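Local coordinates for L protein (CAS virus, PDB 5MV0) that forms the N-terminal cap-snatching endonuclease domain of a reptarenavirus polymerase and probably cleaves capped host RNAs to supply primers for viral transcription, at residues Asp33-Ala38 with Ser170-Ser175; Met39-Leu44 with Phe159-Leu164. All coordinates share one frame; numbering follows the deposited sequence.

Contact 1: Asp33-Ala38 with Ser170-Ser175; sequences DPYKLA and SYSDKS
This is an aromatic, water-mediated contact between the first turn of helix 34-57 and the turn that follows helix 155-170, towards the periphery of the domain. Tyr35 carries it: with CG anti to the carbonyl carbon, beside the backbone N (chi1 -72°), its ring is sent out from the helix towards 170-175, and Ser175 covers one face. Ser175 CB makes a CH-pi contact, 4.0 Å from the centroid of the Tyr35 ring and 19° off its normal, displaced towards the rim. The Ser175 hydroxyl turns to Leu169 O at the end of helix 155-170, which leaves the methylene for the ring. At the far end of the tyrosine, a water makes a short hydrogen bond of unsettled direction to Tyr35 OH, 2.5 Å, and accepts from Ser172 N at 2.7 Å. The turn is shaped from within: Ser172 OG takes Lys174 N at 3.2 Å, an ST turn, while Ser172 O receives Ser175 N. Across the contact, Asp33 is the N-cap of the helix that presents Tyr35, its OD2 accepting from Lys36 N at 2.9 Å. Trp178 adds an edge-to-face partner. Tyr35 is thus used amphipathically, its ring on the carbons of Ser175 and its hydroxyl on the water that takes the Ser172 N-H.

Contact 2: Met39-Leu44 with Phe159-Leu164; sequences MSAIRL and FELLKL
Leu44 N donates to Ser40 O at 2.8 Å, a sound backbone bond of helix 34-57 that holds in place a leucine facing helix 155-170. This is helix-helix packing in the helical part of an arenavirus cap-snatching domain of the PDDEXK clan, where the two helices meet in a buried, apolar interface. The CA atoms of Ala41 and Leu161 are the nearest pair across the segments, 5.4 Å apart, which the small methyl side chain permits. Ala41 CB rests 4.1 Å from Leu161 O; Ser165 OG, one turn further along helix 155-170, lies within hydrogen-bonding reach of both Leu161 O and Leu162 O, its one proton presumably shared or alternating between them. Leu161 packs both its methyl branches against Ala41. Its CG stands anti to its own carbonyl carbon (chi1 -69°), which carries the two methyls across to helix 34-57. CD2 lies 3.9 Å from Ala41 CB, and CD1 packs at 3.7 Å against Ala41 O, a van der Waals touch on a backbone carbonyl. Neighbouring helices close in on the pair: Val13 and Ile17 of helix 4-20 pack on Leu161, with Leu10 on Ala41, while Leu187 of helix 181-192 touches both Ile42 and Leu162. One turn beyond Ala41, Leu44 also packs on the CD1 branch. The side chains of Leu44 and Leu161 meet at about a right angle, with Leu44 CD2 4.1 Å from Leu161 CD1.

How the contacts relate
Both contacts pin helix 34-57 against the same partner region, helix 155-170 and the turn it runs into. Their centres lie 12 Å apart, contact 2 nearer the middle of the chain and contact 1 further out. Along the sequence they are nested: 33-38 leads directly into 39-44, and 159-164 is followed by 170-175, so the inner contact closes within the loop of the outer one. The four strands of the mixed sheet all fall in the intervening chain. Together the two contacts tie an early helix to a late one across that sheet-forming part of the sequence, uniting distant parts of one cap-snatching domain.

Contact 1: Asp33-Ala38 with Ser170-Ser175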
loop_
_atom_site.group_PDB
_atom_site.type_symbol
_atom_site.label_atom_id
_atom_site.label_comp_id
_atom_site.label_asym_id
_atom_site.label_seq_id
_atom_site.Cartn_x
_atom_site.Cartn_y
_atom_site.Cartn_z
ATOM N N ASP B 33 -19.049 2.655 5.346
ATOM C CA ASP B 33 -19.821 3.758 5.909
ATOM C C ASP B 33 -19.275 5.101 5.427
ATOM O O ASP B 33 -18.096 5.397 5.647
ATOM C CB ASP B 33 -19.801 3.663 7.429
ATOM C CG ASP B 33 -20.650 4.734 8.099
ATOM O OD1 ASP B 33 -21.647 4.375 8.750
ATOM O OD2 ASP B 33 -20.313 5.931 8.005
ATOM N N PRO B 34 -20.081 5.923 4.748
ATOM C CA PRO B 34 -19.560 7.191 4.212
ATOM C C PRO B 34 -18.952 8.113 5.249
ATOM O O PRO B 34 -17.893 8.701 4.991
ATOM C CB PRO B 34 -20.802 7.826 3.559
ATOM C CG PRO B 34 -21.676 6.664 3.220
ATOM C CD PRO B 34 -21.470 5.668 4.328
ATOM N N TYR B 35 -19.593 8.282 6.412
ATOM C CA TYR B 35 -19.058 9.230 7.384
ATOM C C TYR B 35 -17.797 8.693 8.026
ATOM O O TYR B 35 -16.844 9.447 8.257
ATOM C CB TYR B 35 -20.093 9.556 8.462
ATOM C CG TYR B 35 -21.232 10.417 7.968
ATOM C CD1 TYR B 35 -22.334 10.671 8.776
ATOM C CD2 TYR B 35 -21.203 10.980 6.693
ATOM C CE1 TYR B 35 -23.378 11.453 8.330
ATOM C CE2 TYR B 35 -22.244 11.771 6.236
ATOM C CZ TYR B 35 -23.329 12.003 7.062
ATOM O OH TYR B 35 -24.369 12.783 6.622
ATOM N N LYS B 36 -17.786 7.400 8.345
ATOM C CA LYS B 36 -16.588 6.791 8.897
ATOM C C LYS B 36 -15.448 6.847 7.893
ATOM O O LYS B 36 -14.292 7.093 8.259
ATOM C CB LYS B 36 -16.897 5.353 9.293
ATOM C CG LYS B 36 -15.961 4.774 10.306
ATOM C CD LYS B 36 -16.578 3.520 10.911
ATOM C CE LYS B 36 -15.646 2.882 11.915
ATOM N NZ LYS B 36 -16.324 1.726 12.543
ATOM N N LEU B 37 -15.755 6.602 6.620
ATOM C CA LEU B 37 -14.732 6.688 5.584
ATOM C C LEU B 37 -14.216 8.111 5.440
ATOM O O LEU B 37 -13.004 8.334 5.283
ATOM C CB LEU B 37 -15.299 6.195 4.255
ATOM C CG LEU B 37 -14.296 6.166 3.096
ATOM C CD1 LEU B 37 -13.258 5.074 3.317
ATOM C CD2 LEU B 37 -15.013 5.965 1.785
ATOM N N ALA B 38 -15.122 9.093 5.477
ATOM C CA ALA B 38 -14.688 10.482 5.359
ATOM C C ALA B 38 -13.739 10.854 6.488
ATOM O O ALA B 38 -12.731 11.536 6.259
ATOM C CB ALA B 38 -15.892 11.437 5.340
ATOM N N SER B 170 -20.777 17.176 3.562
ATOM C CA SER B 170 -21.625 18.330 3.268
ATOM C C SER B 170 -23.036 17.958 2.836
ATOM O O SER B 170 -23.881 18.851 2.718
ATOM C CB SER B 170 -20.987 19.183 2.170
ATOM O OG SER B 170 -19.815 19.787 2.674
ATOM N N TYR B 171 -23.313 16.680 2.590
ATOM C CA TYR B 171 -24.629 16.301 2.087
ATOM C C TYR B 171 -25.717 16.506 3.136
ATOM O O TYR B 171 -26.825 16.940 2.809
ATOM C CB TYR B 171 -24.610 14.851 1.627
ATOM C CG TYR B 171 -25.938 14.367 1.097
ATOM C CD1 TYR B 171 -26.711 13.471 1.829
ATOM C CD2 TYR B 171 -26.414 14.792 -0.141
ATOM C CE1 TYR B 171 -27.930 13.011 1.342
ATOM C CE2 TYR B 171 -27.635 14.338 -0.636
ATOM C CZ TYR B 171 -28.387 13.446 0.112
ATOM O OH TYR B 171 -29.600 12.991 -0.365
ATOM N N SER B 172 -25.428 16.186 4.395
ATOM C CA SER B 172 -26.394 16.297 5.480
ATOM C C SER B 172 -25.658 16.744 6.733
ATOM O O SER B 172 -24.574 16.229 7.029
ATOM C CB SER B 172 -27.099 14.958 5.735
ATOM O OG SER B 172 -27.699 14.939 7.023
ATOM N N ASP B 173 -26.245 17.698 7.474
ATOM C CA ASP B 173 -25.570 18.183 8.677
ATOM C C ASP B 173 -25.594 17.169 9.815
ATOM O O ASP B 173 -25.090 17.474 10.895
ATOM C CB ASP B 173 -26.154 19.529 9.139
ATOM C CG ASP B 173 -27.581 19.426 9.710
ATOM O OD1 ASP B 173 -28.023 18.344 10.171
ATOM O OD2 ASP B 173 -28.258 20.488 9.742
ATOM N N LYS B 174 -26.109 15.972 9.539
ATOM C CA LYS B 174 -26.034 14.858 10.479
ATOM C C LYS B 174 -24.525 14.488 10.677
ATOM O O LYS B 174 -24.165 13.929 11.671
ATOM C CB LYS B 174 -26.885 13.632 10.092
ATOM C CG LYS B 174 -28.161 13.443 10.935
ATOM C CD LYS B 174 -28.323 12.052 11.647
ATOM C CE LYS B 174 -28.611 12.127 13.173
ATOM N NZ LYS B 174 -28.483 11.017 14.158
ATOM N N SER B 175 -23.673 14.829 9.711
ATOM C CA SER B 175 -22.235 14.636 9.838
ATOM C C SER B 175 -21.638 15.456 10.972
ATOM O O SER B 175 -20.512 15.163 11.392
ATOM C CB SER B 175 -21.565 14.990 8.514
ATOM O OG SER B 175 -21.755 16.356 8.229
HETATM O O HOH W 1 -23.386 14.526 5.149
#

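Contact 2: Met39-Leu44 with Phe159-Leu164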
loop_
_atom_site.group_PDB
_atom_site.type_symbol
_atom_site.label_atom_id
_atom_site.label_comp_id
_atom_site.label_asym_id
_atom_site.label_seq_id
_atom_site.Cartn_x
_atom_site.Cartn_y
_atom_site.Cartn_z
ATOM N N MET B 39 -14.032 10.407 7.719
ATOM C CA MET B 39 -13.151 10.773 8.826
ATOM C C MET B 39 -11.808 10.059 8.719
ATOM O O MET B 39 -10.764 10.631 9.064
ATOM C CB MET B 39 -13.829 10.481 10.174
ATOM C CG MET B 39 -15.092 11.345 10.468
ATOM S SD MET B 39 -15.032 13.085 9.928
ATOM C CE MET B 39 -13.756 13.751 11.004
ATOM N N SER B 40 -11.801 8.824 8.220
ATOM C CA SER B 40 -10.530 8.136 8.005
ATOM C C SER B 40 -9.687 8.855 6.953
ATOM O O SER B 40 -8.465 8.973 7.099
ATOM C CB SER B 40 -10.792 6.676 7.609
ATOM O OG SER B 40 -9.599 6.066 7.135
ATOM N N ALA B 41 -10.325 9.361 5.899
ATOM C CA ALA B 41 -9.604 10.116 4.878
ATOM C C ALA B 41 -8.988 11.382 5.454
ATOM O O ALA B 41 -7.835 11.714 5.151
ATOM C CB ALA B 41 -10.557 10.460 3.736
ATOM N N ILE B 42 -9.741 12.099 6.295
ATOM C CA ILE B 42 -9.223 13.305 6.938
ATOM C C ILE B 42 -8.059 12.969 7.861
ATOM O O ILE B 42 -7.032 13.664 7.868
ATOM C CB ILE B 42 -10.364 14.029 7.675
ATOM C CG1 ILE B 42 -11.351 14.587 6.649
ATOM C CG2 ILE B 42 -9.815 15.116 8.636
ATOM C CD1 ILE B 42 -12.733 14.933 7.235
ATOM N N ARG B 43 -8.277 11.919 8.598
ATOM C CA ARG B 43 -7.047 11.477 9.468
ATOM C C ARG B 43 -5.753 11.039 8.621
ATOM O O ARG B 43 -4.593 11.418 8.842
ATOM C CB ARG B 43 -7.445 10.320 10.385
ATOM C CG ARG B 43 -6.302 9.865 11.297
ATOM C CD ARG B 43 -6.266 8.352 11.421
ATOM N NE ARG B 43 -6.787 7.776 10.196
ATOM C CZ ARG B 43 -6.063 7.494 9.123
ATOM N NH1 ARG B 43 -4.731 7.695 9.121
ATOM N NH2 ARG B 43 -6.687 7.002 8.066
ATOM N N LEU B 44 -6.080 10.397 7.504
ATOM C CA LEU B 44 -4.973 9.988 6.638
ATOM C C LEU B 44 -4.240 11.197 6.064
ATOM O O LEU B 44 -3.004 11.209 5.972
ATOM C CB LEU B 44 -5.505 9.094 5.520
ATOM C CG LEU B 44 -4.475 8.472 4.562
ATOM C CD1 LEU B 44 -3.485 7.590 5.330
ATOM C CD2 LEU B 44 -5.175 7.699 3.420
ATOM N N PHE B 159 -5.400 15.881 -2.439
ATOM C CA PHE B 159 -6.533 16.743 -2.746
ATOM C C PHE B 159 -7.844 15.968 -2.706
ATOM O O PHE B 159 -8.838 16.437 -2.143
ATOM C CB PHE B 159 -6.359 17.396 -4.122
ATOM C CG PHE B 159 -7.627 18.030 -4.625
ATOM C CD1 PHE B 159 -8.054 19.249 -4.099
ATOM C CD2 PHE B 159 -8.430 17.382 -5.559
ATOM C CE1 PHE B 159 -9.251 19.824 -4.523
ATOM C CE2 PHE B 159 -9.628 17.952 -5.982
ATOM C CZ PHE B 159 -10.033 19.175 -5.476
ATOM N N GLU B 160 -7.876 14.786 -3.334
ATOM C CA GLU B 160 -9.121 14.019 -3.391
ATOM C C GLU B 160 -9.576 13.564 -2.010
ATOM O O GLU B 160 -10.786 13.457 -1.767
ATOM C CB GLU B 160 -8.962 12.807 -4.315
ATOM C CG GLU B 160 -8.785 13.180 -5.771
ATOM C CD GLU B 160 -10.005 13.885 -6.353
ATOM O OE1 GLU B 160 -11.134 13.595 -5.915
ATOM O OE2 GLU B 160 -9.835 14.744 -7.243
ATOM N N LEU B 161 -8.639 13.271 -1.101
ATOM C CA LEU B 161 -9.039 12.954 0.270
ATOM C C LEU B 161 -9.862 14.090 0.850
ATOM O O LEU B 161 -10.893 13.870 1.494
ATOM C CB LEU B 161 -7.813 12.716 1.157
ATOM C CG LEU B 161 -6.960 11.476 0.928
ATOM C CD1 LEU B 161 -5.884 11.457 1.994
ATOM C CD2 LEU B 161 -7.848 10.213 0.999
ATOM N N LEU B 162 -9.420 15.316 0.601
ATOM C CA LEU B 162 -10.077 16.497 1.152
ATOM C C LEU B 162 -11.400 16.781 0.442
ATOM O O LEU B 162 -12.428 17.003 1.091
ATOM C CB LEU B 162 -9.121 17.684 1.037
ATOM C CG LEU B 162 -9.616 19.069 1.482
ATOM C CD1 LEU B 162 -9.809 19.106 2.995
ATOM C CD2 LEU B 162 -8.637 20.161 1.006
ATOM N N LYS B 163 -11.395 16.786 -0.893
ATOM C CA LYS B 163 -12.607 17.129 -1.627
ATOM C C LYS B 163 -13.701 16.078 -1.440
ATOM O O LYS B 163 -14.880 16.425 -1.275
ATOM C CB LYS B 163 -12.306 17.292 -3.119
ATOM C CG LYS B 163 -13.596 17.525 -3.902
ATOM C CD LYS B 163 -13.399 17.588 -5.375
ATOM C CE LYS B 163 -14.722 17.917 -6.044
ATOM N NZ LYS B 163 -14.546 18.060 -7.515
ATOM N N LEU B 164 -13.342 14.789 -1.485
ATOM C CA LEU B 164 -14.362 13.745 -1.404
ATOM C C LEU B 164 -14.904 13.616 0.009
ATOM O O LEU B 164 -16.097 13.359 0.196
ATOM C CB LEU B 164 -13.813 12.402 -1.885
ATOM C CG LEU B 164 -13.417 12.371 -3.366
ATOM C CD1 LEU B 164 -12.778 11.036 -3.740
ATOM C CD2 LEU B 164 -14.624 12.684 -4.263
#